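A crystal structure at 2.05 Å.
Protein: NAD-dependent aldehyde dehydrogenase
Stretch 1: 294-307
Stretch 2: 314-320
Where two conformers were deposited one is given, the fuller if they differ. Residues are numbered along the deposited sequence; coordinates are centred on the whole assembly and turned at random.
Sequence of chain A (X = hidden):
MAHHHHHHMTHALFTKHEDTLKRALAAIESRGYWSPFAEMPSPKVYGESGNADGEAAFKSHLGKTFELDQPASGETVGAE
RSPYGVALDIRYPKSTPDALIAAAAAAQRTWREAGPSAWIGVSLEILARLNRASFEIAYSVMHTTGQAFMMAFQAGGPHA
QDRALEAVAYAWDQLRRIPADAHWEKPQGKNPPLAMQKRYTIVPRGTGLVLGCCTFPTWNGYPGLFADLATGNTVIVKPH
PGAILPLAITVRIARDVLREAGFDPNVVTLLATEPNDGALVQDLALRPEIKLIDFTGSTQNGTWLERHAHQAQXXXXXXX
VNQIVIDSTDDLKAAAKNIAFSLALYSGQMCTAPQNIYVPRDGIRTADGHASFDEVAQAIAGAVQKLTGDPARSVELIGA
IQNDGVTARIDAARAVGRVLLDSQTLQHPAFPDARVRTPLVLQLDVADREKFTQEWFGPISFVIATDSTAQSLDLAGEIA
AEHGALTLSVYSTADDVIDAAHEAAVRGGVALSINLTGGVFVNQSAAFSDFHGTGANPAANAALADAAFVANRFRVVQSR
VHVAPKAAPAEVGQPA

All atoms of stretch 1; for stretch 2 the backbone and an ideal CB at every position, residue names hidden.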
# COMPACT_ATOMS: atom_id res chain seq x y z
N ASP A 294 -12.18 -5.11 -0.06
CA ASP A 294 -12.10 -5.04 -1.52
C ASP A 294 -13.50 -4.81 -2.08
O ASP A 294 -14.40 -5.63 -1.85
CB ASP A 294 -11.49 -6.31 -2.12
CG ASP A 294 -9.98 -6.41 -1.87
OD1 ASP A 294 -9.17 -6.01 -2.74
OD2 ASP A 294 -9.59 -6.86 -0.78
N PHE A 295 -13.68 -3.71 -2.81
CA PHE A 295 -15.01 -3.26 -3.22
C PHE A 295 -15.04 -2.98 -4.72
O PHE A 295 -14.14 -2.34 -5.26
CB PHE A 295 -15.40 -2.00 -2.44
CG PHE A 295 -16.58 -1.25 -3.03
CD1 PHE A 295 -16.38 -0.25 -3.98
CD2 PHE A 295 -17.87 -1.52 -2.62
CE1 PHE A 295 -17.46 0.45 -4.51
CE2 PHE A 295 -18.96 -0.82 -3.14
CZ PHE A 295 -18.75 0.18 -4.09
N THR A 296 -16.13 -3.42 -5.36
CA THR A 296 -16.46 -3.03 -6.73
C THR A 296 -17.87 -2.46 -6.76
O THR A 296 -18.81 -3.11 -6.30
CB THR A 296 -16.38 -4.22 -7.70
OG1 THR A 296 -15.08 -4.80 -7.66
CG2 THR A 296 -16.67 -3.76 -9.12
N GLY A 297 -18.02 -1.24 -7.28
CA GLY A 297 -19.35 -0.66 -7.34
C GLY A 297 -19.30 0.83 -7.62
O GLY A 297 -18.40 1.31 -8.31
N SER A 298 -20.28 1.55 -7.07
CA SER A 298 -20.43 2.96 -7.37
C SER A 298 -19.28 3.78 -6.79
O SER A 298 -18.64 3.40 -5.80
CB SER A 298 -21.75 3.52 -6.83
OG SER A 298 -21.71 3.70 -5.43
N THR A 299 -19.04 4.93 -7.43
CA THR A 299 -18.04 5.86 -6.94
C THR A 299 -18.38 6.36 -5.55
O THR A 299 -17.50 6.50 -4.69
CB THR A 299 -17.91 7.03 -7.92
OG1 THR A 299 -17.36 6.55 -9.15
CG2 THR A 299 -17.00 8.12 -7.36
N GLN A 300 -19.67 6.64 -5.31
CA GLN A 300 -20.10 7.16 -4.01
C GLN A 300 -19.88 6.14 -2.90
O GLN A 300 -19.37 6.49 -1.83
CB GLN A 300 -21.57 7.56 -4.06
CG GLN A 300 -22.03 8.24 -2.79
CD GLN A 300 -23.48 8.66 -2.85
OE1 GLN A 300 -24.38 7.84 -2.64
NE2 GLN A 300 -23.72 9.94 -3.08
N ASN A 301 -20.26 4.89 -3.13
CA ASN A 301 -20.04 3.87 -2.11
C ASN A 301 -18.55 3.57 -1.92
O ASN A 301 -18.08 3.44 -0.78
CB ASN A 301 -20.80 2.59 -2.45
CG ASN A 301 -22.31 2.77 -2.38
OD1 ASN A 301 -22.81 3.74 -1.82
ND2 ASN A 301 -23.04 1.81 -2.96
N GLY A 302 -17.80 3.47 -3.02
CA GLY A 302 -16.37 3.20 -2.91
C GLY A 302 -15.64 4.32 -2.20
O GLY A 302 -14.76 4.07 -1.37
N THR A 303 -16.00 5.56 -2.52
CA THR A 303 -15.44 6.73 -1.83
C THR A 303 -15.79 6.74 -0.35
O THR A 303 -14.97 7.12 0.49
CB THR A 303 -15.97 7.99 -2.51
OG1 THR A 303 -15.56 8.01 -3.88
CG2 THR A 303 -15.47 9.22 -1.83
N TRP A 304 -17.02 6.37 -0.01
CA TRP A 304 -17.41 6.31 1.40
C TRP A 304 -16.48 5.37 2.17
O TRP A 304 -15.99 5.72 3.24
CB TRP A 304 -18.87 5.87 1.52
CG TRP A 304 -19.42 5.96 2.91
CD1 TRP A 304 -20.11 7.00 3.46
CD2 TRP A 304 -19.31 4.97 3.94
NE1 TRP A 304 -20.44 6.72 4.76
CE2 TRP A 304 -19.96 5.48 5.09
CE3 TRP A 304 -18.73 3.70 4.01
CZ2 TRP A 304 -20.03 4.77 6.28
CZ3 TRP A 304 -18.81 2.99 5.20
CH2 TRP A 304 -19.46 3.53 6.32
N LEU A 305 -16.21 4.18 1.61
CA LEU A 305 -15.35 3.20 2.28
C LEU A 305 -13.93 3.72 2.46
O LEU A 305 -13.32 3.54 3.52
CB LEU A 305 -15.33 1.90 1.48
CG LEU A 305 -16.64 1.13 1.43
CD1 LEU A 305 -16.59 0.14 0.31
CD2 LEU A 305 -16.85 0.40 2.75
N GLU A 306 -13.36 4.32 1.42
CA GLU A 306 -12.00 4.84 1.51
C GLU A 306 -11.88 5.87 2.63
O GLU A 306 -10.87 5.92 3.34
CB GLU A 306 -11.57 5.47 0.19
CG GLU A 306 -11.55 4.51 -0.99
CD GLU A 306 -11.44 5.26 -2.30
OE1 GLU A 306 -11.24 6.49 -2.24
OE2 GLU A 306 -11.56 4.65 -3.37
N ARG A 307 -12.91 6.69 2.81
CA ARG A 307 -12.85 7.78 3.76
C ARG A 307 -13.25 7.37 5.17
O ARG A 307 -12.72 7.92 6.15
CB ARG A 307 -13.74 8.93 3.28
CG ARG A 307 -13.24 9.55 1.99
CD ARG A 307 -14.24 10.50 1.39
NE ARG A 307 -13.74 11.08 0.15
CZ ARG A 307 -13.44 12.36 -0.02
NH1 ARG A 307 -13.61 13.22 0.97
NH2 ARG A 307 -12.98 12.78 -1.20
N UNK A 314 -8.41 -0.27 2.15
CA UNK A 314 -9.55 -0.30 1.25
C UNK A 314 -9.07 -0.27 -0.20
O UNK A 314 -8.31 0.63 -0.59
CB UNK A 314 -10.49 0.87 1.53
N UNK A 315 -9.50 -1.25 -0.98
CA UNK A 315 -9.21 -1.34 -2.41
C UNK A 315 -10.52 -1.23 -3.17
O UNK A 315 -11.45 -1.99 -2.90
CB UNK A 315 -8.48 -2.64 -2.75
N UNK A 316 -10.59 -0.28 -4.10
CA UNK A 316 -11.87 0.04 -4.72
C UNK A 316 -11.75 0.01 -6.24
O UNK A 316 -10.70 0.37 -6.79
CB UNK A 316 -12.37 1.41 -4.25
N UNK A 317 -12.83 -0.46 -6.87
CA UNK A 317 -13.13 -0.29 -8.29
C UNK A 317 -14.43 0.49 -8.38
O UNK A 317 -15.46 0.03 -7.86
CB UNK A 317 -13.23 -1.63 -9.02
N UNK A 318 -14.39 1.65 -9.03
CA UNK A 318 -15.52 2.57 -9.07
C UNK A 318 -15.87 2.88 -10.53
O UNK A 318 -15.40 2.22 -11.45
CB UNK A 318 -15.20 3.85 -8.30
N UNK A 319 -16.68 3.90 -10.74
CA UNK A 319 -17.11 4.25 -12.08
C UNK A 319 -16.13 5.20 -12.74
O UNK A 319 -15.43 5.97 -12.08
CB UNK A 319 -18.51 4.87 -12.05
N UNK A 320 -16.08 5.15 -14.07
CA UNK A 320 -15.31 6.12 -14.82
C UNK A 320 -15.94 6.33 -16.18
O UNK A 320 -16.98 5.75 -16.49
CB UNK A 320 -13.85 5.67 -14.96

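Stretch 2 enters as a strand that runs parallel to Asp294–Thr296, at an angle of 16°, with the helix 299–307 packed over one face of the pair and running in nearly the opposite direction. The backbone sets the register before any side chain is considered: Phe295 N donates to O of position 315 (2.8 Å), Phe295 O accepts from N of position 317 (2.8 Å), and Gly297 N donates to O of position 317 (2.9 Å).

At position 314 the CA-to-CB bond points toward the helix, and the ideal CB lies 4.2 Å from Glu306 CA and 4.4 Å from Leu305 O. The space is short and bordered by the aliphatic parts of Leu305 and Glu306, so a compact apolar residue, valine, isoleucine or alanine, would suit it. The residue is Val314. Its CG1 packs 3.8 Å from Leu305 CB and 4.1 Å from Glu306 CG, while CG2 approaches Leu305 O at 3.7 Å.

Position 315 pairs with Asp294, and its CB points to the sheet face that carries Asp294 and Thr296, remote from the helix. The ideal CB is 3.4 Å from Asp294 OD1, and stretch 1 puts little else in the way, so many residues, large ones included, could be accommodated. Tyr315 occupies it with chi1 in the m well; its CB keeps the 3.4 Å contact with Asp294 OD1.

Position 316 turns to the other face, beside Phe295 and beneath the helix. The ideal CB is 3.5 Å from Glu306 OE2 and 4.6 Å from Gly302 CA. A small side chain with a donor is favoured, serine or threonine, since a carboxylate lies so close. Thr316, in the p rotamer, donates from OG1 to Glu306 OE2 at 2.6 Å, and its CG2 rests 3.6 Å from Gly302 O and 4.2 Å from Phe295 CD1.

Position 317 pairs with Thr296, on the face shared with Asp294, its ideal CB 3.9 Å from Thr296 OG1. Beyond that contact stretch 1 leaves open space, which many polar or long residues could use. Glu317 keeps its CB 3.9 Å from Thr296 OG1, and the end of its side chain leads away.

Position 318 follows the strand, its CB directed sideways, 3.6 Å from Thr299 OG1. A channel runs from here past Gly302, where no side chain intervenes, to the carboxylate of Glu306, which calls for a long, flexible, positively charged residue: lysine or perhaps arginine. Lys318 passes with CD 4.1 Å from Gly302 CA, and NZ forms a salt bridge with Glu306 OE2 at 2.6 Å. A CB on Gly302 would clash with Lys318 CG, at 2.7 Å. The same Glu306 oxygen thus accepts from both Thr316 and Lys318.

At position 319 the ideal CB sits 3.5 Å from Thr299 OG1, favouring something small. Ala319 fits; its N donates to Thr299 OG1 (3.2 Å), and a water links that OG1 to Ala319 O, 2.6 Å from each.

Position 320 meets nothing of stretch 1, which therefore sets no preference; the residue is Gly320.

Stretch 2 (314-320) VYTEKAG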
# COMPACT_ATOMS: atom_id res chain seq x y z
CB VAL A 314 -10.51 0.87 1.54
CG1 VAL A 314 -11.74 0.78 0.66
CG2 VAL A 314 -10.91 0.84 3.00
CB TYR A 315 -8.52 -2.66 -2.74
CG TYR A 315 -7.33 -2.93 -1.84
CD1 TYR A 315 -6.06 -2.50 -2.20
CD2 TYR A 315 -7.48 -3.61 -0.63
CE1 TYR A 315 -4.96 -2.74 -1.40
CE2 TYR A 315 -6.39 -3.85 0.19
CZ TYR A 315 -5.13 -3.40 -0.20
OH TYR A 315 -4.03 -3.63 0.59
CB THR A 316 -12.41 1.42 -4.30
OG1 THR A 316 -11.44 2.43 -4.62
CG2 THR A 316 -12.72 1.46 -2.80
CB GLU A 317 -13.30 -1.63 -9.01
CG GLU A 317 -12.11 -2.58 -8.97
CD GLU A 317 -11.13 -2.28 -10.08
OE1 GLU A 317 -11.55 -1.66 -11.08
OE2 GLU A 317 -9.95 -2.69 -9.97
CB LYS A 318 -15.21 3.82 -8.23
CG LYS A 318 -14.87 3.49 -6.75
CD LYS A 318 -14.15 4.64 -6.03
CE LYS A 318 -12.71 4.80 -6.46
NZ LYS A 318 -12.01 5.82 -5.63
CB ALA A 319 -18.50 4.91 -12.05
O HOH W 1 -15.10 7.55 -10.03
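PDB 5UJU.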